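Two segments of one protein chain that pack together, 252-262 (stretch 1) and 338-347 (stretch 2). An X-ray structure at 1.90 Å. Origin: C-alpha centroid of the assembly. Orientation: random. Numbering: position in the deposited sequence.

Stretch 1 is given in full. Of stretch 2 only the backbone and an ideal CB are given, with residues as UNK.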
# COMPACT_ATOMS: atom_id res chain seq x y z
N HIS A 252 -0.12 16.12 -0.49
CA HIS A 252 -1.05 15.12 0.06
C HIS A 252 -2.39 15.77 0.30
O HIS A 252 -3.44 15.18 0.01
CB HIS A 252 -0.49 14.53 1.35
CG HIS A 252 -1.25 13.32 1.88
ND1 HIS A 252 -1.16 12.11 1.31
CD2 HIS A 252 -2.05 13.16 3.02
CE1 HIS A 252 -1.92 11.22 1.99
NE2 HIS A 252 -2.44 11.86 3.06
N ILE A 253 -2.38 17.01 0.78
CA ILE A 253 -3.62 17.77 0.99
C ILE A 253 -4.32 18.09 -0.33
O ILE A 253 -5.55 18.00 -0.42
CB ILE A 253 -3.37 19.05 1.81
CG1 ILE A 253 -2.60 18.68 3.09
CG2 ILE A 253 -4.68 19.78 2.13
CD1 ILE A 253 -3.25 17.60 3.93
N ILE A 254 -3.54 18.43 -1.34
CA ILE A 254 -4.10 18.67 -2.67
C ILE A 254 -4.84 17.42 -3.16
O ILE A 254 -5.97 17.49 -3.68
CB ILE A 254 -3.02 19.11 -3.69
CG1 ILE A 254 -2.45 20.49 -3.33
CG2 ILE A 254 -3.59 19.15 -5.10
CD1 ILE A 254 -1.17 20.87 -4.05
N SER A 255 -4.20 16.27 -2.98
CA SER A 255 -4.76 15.02 -3.48
C SER A 255 -6.01 14.58 -2.71
O SER A 255 -6.96 14.04 -3.31
CB SER A 255 -3.68 13.95 -3.50
OG SER A 255 -2.96 14.02 -4.73
N LEU A 256 -6.04 14.81 -1.41
CA LEU A 256 -7.24 14.57 -0.64
C LEU A 256 -8.40 15.49 -1.08
O LEU A 256 -9.53 15.02 -1.28
CB LEU A 256 -6.96 14.77 0.87
CG LEU A 256 -6.12 13.66 1.58
CD1 LEU A 256 -5.68 14.11 2.96
CD2 LEU A 256 -6.90 12.34 1.69
N ALA A 257 -8.11 16.79 -1.22
CA ALA A 257 -9.12 17.77 -1.64
C ALA A 257 -9.72 17.38 -2.98
O ALA A 257 -10.95 17.43 -3.16
CB ALA A 257 -8.53 19.18 -1.70
N ARG A 258 -8.87 16.98 -3.92
CA ARG A 258 -9.35 16.56 -5.22
C ARG A 258 -10.27 15.34 -5.07
O ARG A 258 -11.36 15.29 -5.67
CB ARG A 258 -8.17 16.28 -6.15
CG ARG A 258 -8.50 15.54 -7.46
CD ARG A 258 -9.38 16.29 -8.46
NE ARG A 258 -9.39 15.53 -9.73
CZ ARG A 258 -10.28 15.66 -10.71
NH1 ARG A 258 -11.28 16.55 -10.63
NH2 ARG A 258 -10.16 14.89 -11.79
N SER A 259 -9.84 14.36 -4.27
CA SER A 259 -10.66 13.18 -4.03
C SER A 259 -12.02 13.56 -3.44
O SER A 259 -13.06 13.15 -3.96
CB SER A 259 -9.94 12.19 -3.12
OG SER A 259 -10.74 11.04 -2.98
N LEU A 260 -12.03 14.36 -2.37
CA LEU A 260 -13.26 14.84 -1.76
C LEU A 260 -14.16 15.61 -2.73
O LEU A 260 -15.39 15.53 -2.65
CB LEU A 260 -12.93 15.76 -0.59
CG LEU A 260 -12.23 15.16 0.62
CD1 LEU A 260 -11.79 16.27 1.56
CD2 LEU A 260 -13.11 14.14 1.34
N SER A 261 -13.54 16.38 -3.63
CA SER A 261 -14.28 17.15 -4.63
C SER A 261 -15.17 16.29 -5.54
O SER A 261 -16.10 16.82 -6.16
CB SER A 261 -13.34 18.03 -5.47
OG SER A 261 -12.81 17.29 -6.58
N PHE A 262 -14.89 14.98 -5.62
CA PHE A 262 -15.76 14.05 -6.38
C PHE A 262 -17.23 14.22 -5.99
O PHE A 262 -18.12 14.10 -6.83
CB PHE A 262 -15.37 12.57 -6.20
CG PHE A 262 -16.20 11.61 -7.05
CD1 PHE A 262 -15.86 11.35 -8.38
CD2 PHE A 262 -17.33 10.99 -6.53
CE1 PHE A 262 -16.62 10.49 -9.16
CE2 PHE A 262 -18.10 10.13 -7.30
CZ PHE A 262 -17.75 9.87 -8.62
N UNK A 338 -7.93 27.13 7.44
CA UNK A 338 -7.64 26.85 6.03
C UNK A 338 -6.19 26.39 5.82
O UNK A 338 -5.24 27.08 6.24
CB UNK A 338 -7.92 28.09 5.18
N UNK A 339 -6.02 25.25 5.15
CA UNK A 339 -4.69 24.65 4.95
C UNK A 339 -4.25 24.66 3.49
O UNK A 339 -3.06 24.53 3.20
CB UNK A 339 -4.68 23.21 5.47
N UNK A 340 -5.22 24.82 2.60
CA UNK A 340 -4.94 24.77 1.16
C UNK A 340 -5.85 25.73 0.42
O UNK A 340 -7.06 25.74 0.66
CB UNK A 340 -5.11 23.35 0.62
N UNK A 341 -5.27 26.54 -0.46
CA UNK A 341 -6.03 27.34 -1.41
C UNK A 341 -5.50 26.97 -2.79
O UNK A 341 -4.41 27.39 -3.17
CB UNK A 341 -5.91 28.84 -1.13
N UNK A 342 -6.26 26.17 -3.52
CA UNK A 342 -5.78 25.50 -4.74
C UNK A 342 -6.63 25.95 -5.92
O UNK A 342 -7.85 25.79 -5.90
CB UNK A 342 -5.83 23.98 -4.59
N UNK A 343 -5.99 26.52 -6.95
CA UNK A 343 -6.69 27.15 -8.07
C UNK A 343 -6.21 26.41 -9.31
O UNK A 343 -5.02 26.43 -9.63
CB UNK A 343 -6.42 28.65 -8.16
N UNK A 344 -7.12 25.75 -10.00
CA UNK A 344 -6.75 24.86 -11.08
C UNK A 344 -7.87 24.82 -12.10
O UNK A 344 -8.94 25.41 -11.90
CB UNK A 344 -6.44 23.46 -10.55
N UNK A 345 -7.60 24.13 -13.20
CA UNK A 345 -8.54 24.06 -14.30
C UNK A 345 -8.83 22.60 -14.63
O UNK A 345 -7.90 21.79 -14.87
CB UNK A 345 -8.00 24.80 -15.53
N UNK A 346 -10.12 22.27 -14.66
CA UNK A 346 -10.57 20.92 -14.96
C UNK A 346 -11.21 20.89 -16.33
O UNK A 346 -11.66 21.93 -16.85
CB UNK A 346 -11.55 20.42 -13.90
N UNK A 347 -11.24 19.72 -16.94
CA UNK A 347 -12.00 19.50 -18.16
C UNK A 347 -13.28 18.78 -17.76
O UNK A 347 -13.24 17.89 -16.91
CB UNK A 347 -11.20 18.70 -19.19

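Stretch 2 runs as an extended strand across the helix of stretch 1, their axes 9.0 Å apart at closest and inclined at 73°, with the contacts concentrated on Ile253 and Ile254. At 338 the ideal CB has nothing of the helix within 5.5 Å, and the helix sets no preference; the residue is Val338, which makes no contact.

Position 339 breaks the alternation. Its phi/psi of -113/-18 departs from extended values, and its CB points toward the helix, 4.8 Å from Ile253 CG2. A small or medium apolar group would suit this methyl surface. It is Val339, whose CG2 lies 3.8 Å from Ile253 CG2.

Position 340 also points toward the helix, and here the backbones come nearest, with CA 7.1 Å from the CA of Ile253. The ideal CB is already 3.9 Å from Ile253 CG2, while Ile254 and Ala257 leave an apolar hollow beyond it. Leucine, isoleucine or methionine could use it; a charge would find no partner. Leu340 occupies it with chi1 t and chi2 p. Its CD1 packs 3.7 Å from Ile254 CG1, and its CD2 reaches 3.7 Å from Ile254 CA and 4.1 Å from Ala257 CB.

Position 341 points out of reach, so the helix is silent on its identity; it is Asp341, hydrogen-bonded elsewhere in the structure.

At 342 the CB turns back toward the helix but stops 5.0 Å from Ile254 CG1. A long apolar or aromatic side chain could close that gap. Phe342 does so with its ring: Ile254 CG2 sits over one face, 3.8 Å from the ring centroid and 17° off the normal, a CH-pi contact.

Position 343 again lies out of reach; it is Asp343, also bonded elsewhere.

Position 344 points toward the helix across a wider gap, with polar groups of Arg258 and Ser261 beyond. A long side chain is needed; a tyrosine, with a hydroxyl at the far end of a ring, would reach the polar region. Tyr344 places OH 4.4 Å from Ser261 OG, too far for a direct hydrogen bond; one water bridges them, its O 2.9 Å from Tyr344 OH, donating to Ser261 OG at 2.7 Å and accepting from Arg258 NH1 at 2.9 Å.

At 345 the ideal CB has nothing of the helix within 5.5 Å, leaving the choice free; it is Thr345. At 346 the CB points toward the helix, 5.1 Å from Arg258 NH1, where a modest apolar group or an acceptor could fit. Val346 brings CG1 to 4.2 Å from Arg258 NH1, approaching the guanidinium obliquely. Position 347 is out of reach again; it is Leu347.

Stretch 2 338-347: VVLDFDYTVL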
# COMPACT_ATOMS: atom_id res chain seq x y z
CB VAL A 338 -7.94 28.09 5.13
CG1 VAL A 338 -7.52 27.82 3.69
CG2 VAL A 338 -9.42 28.45 5.19
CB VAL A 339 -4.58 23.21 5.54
CG1 VAL A 339 -4.72 23.24 7.08
CG2 VAL A 339 -5.57 22.25 4.87
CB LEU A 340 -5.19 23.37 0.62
CG LEU A 340 -4.90 23.23 -0.88
CD1 LEU A 340 -3.40 23.37 -1.13
CD2 LEU A 340 -5.46 21.91 -1.44
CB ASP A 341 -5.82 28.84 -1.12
CG ASP A 341 -6.60 29.74 -2.08
OD1 ASP A 341 -7.26 29.22 -3.01
OD2 ASP A 341 -6.53 30.97 -1.90
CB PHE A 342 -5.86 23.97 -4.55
CG PHE A 342 -5.27 23.16 -5.68
CD1 PHE A 342 -3.95 23.32 -6.08
CD2 PHE A 342 -6.04 22.17 -6.32
CE1 PHE A 342 -3.42 22.55 -7.13
CE2 PHE A 342 -5.52 21.40 -7.37
CZ PHE A 342 -4.20 21.59 -7.76
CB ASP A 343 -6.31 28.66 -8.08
CG ASP A 343 -6.70 29.40 -9.37
OD1 ASP A 343 -7.23 28.84 -10.38
OD2 ASP A 343 -6.45 30.62 -9.38
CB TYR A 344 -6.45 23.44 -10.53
CG TYR A 344 -7.60 22.80 -9.78
CD1 TYR A 344 -8.04 23.32 -8.55
CD2 TYR A 344 -8.28 21.68 -10.30
CE1 TYR A 344 -9.10 22.75 -7.86
CE2 TYR A 344 -9.35 21.10 -9.61
CZ TYR A 344 -9.75 21.64 -8.38
OH TYR A 344 -10.80 21.08 -7.67
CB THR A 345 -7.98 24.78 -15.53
OG1 THR A 345 -7.77 26.16 -15.20
CG2 THR A 345 -8.95 24.69 -16.70
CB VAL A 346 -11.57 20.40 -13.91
CG1 VAL A 346 -10.91 20.32 -12.53
CG2 VAL A 346 -12.81 21.31 -13.86
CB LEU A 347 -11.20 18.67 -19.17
CG LEU A 347 -9.80 19.16 -19.57
CD1 LEU A 347 -9.13 18.15 -20.49
CD2 LEU A 347 -9.86 20.53 -20.24
O HOH W 1 -11.97 18.63 -8.80
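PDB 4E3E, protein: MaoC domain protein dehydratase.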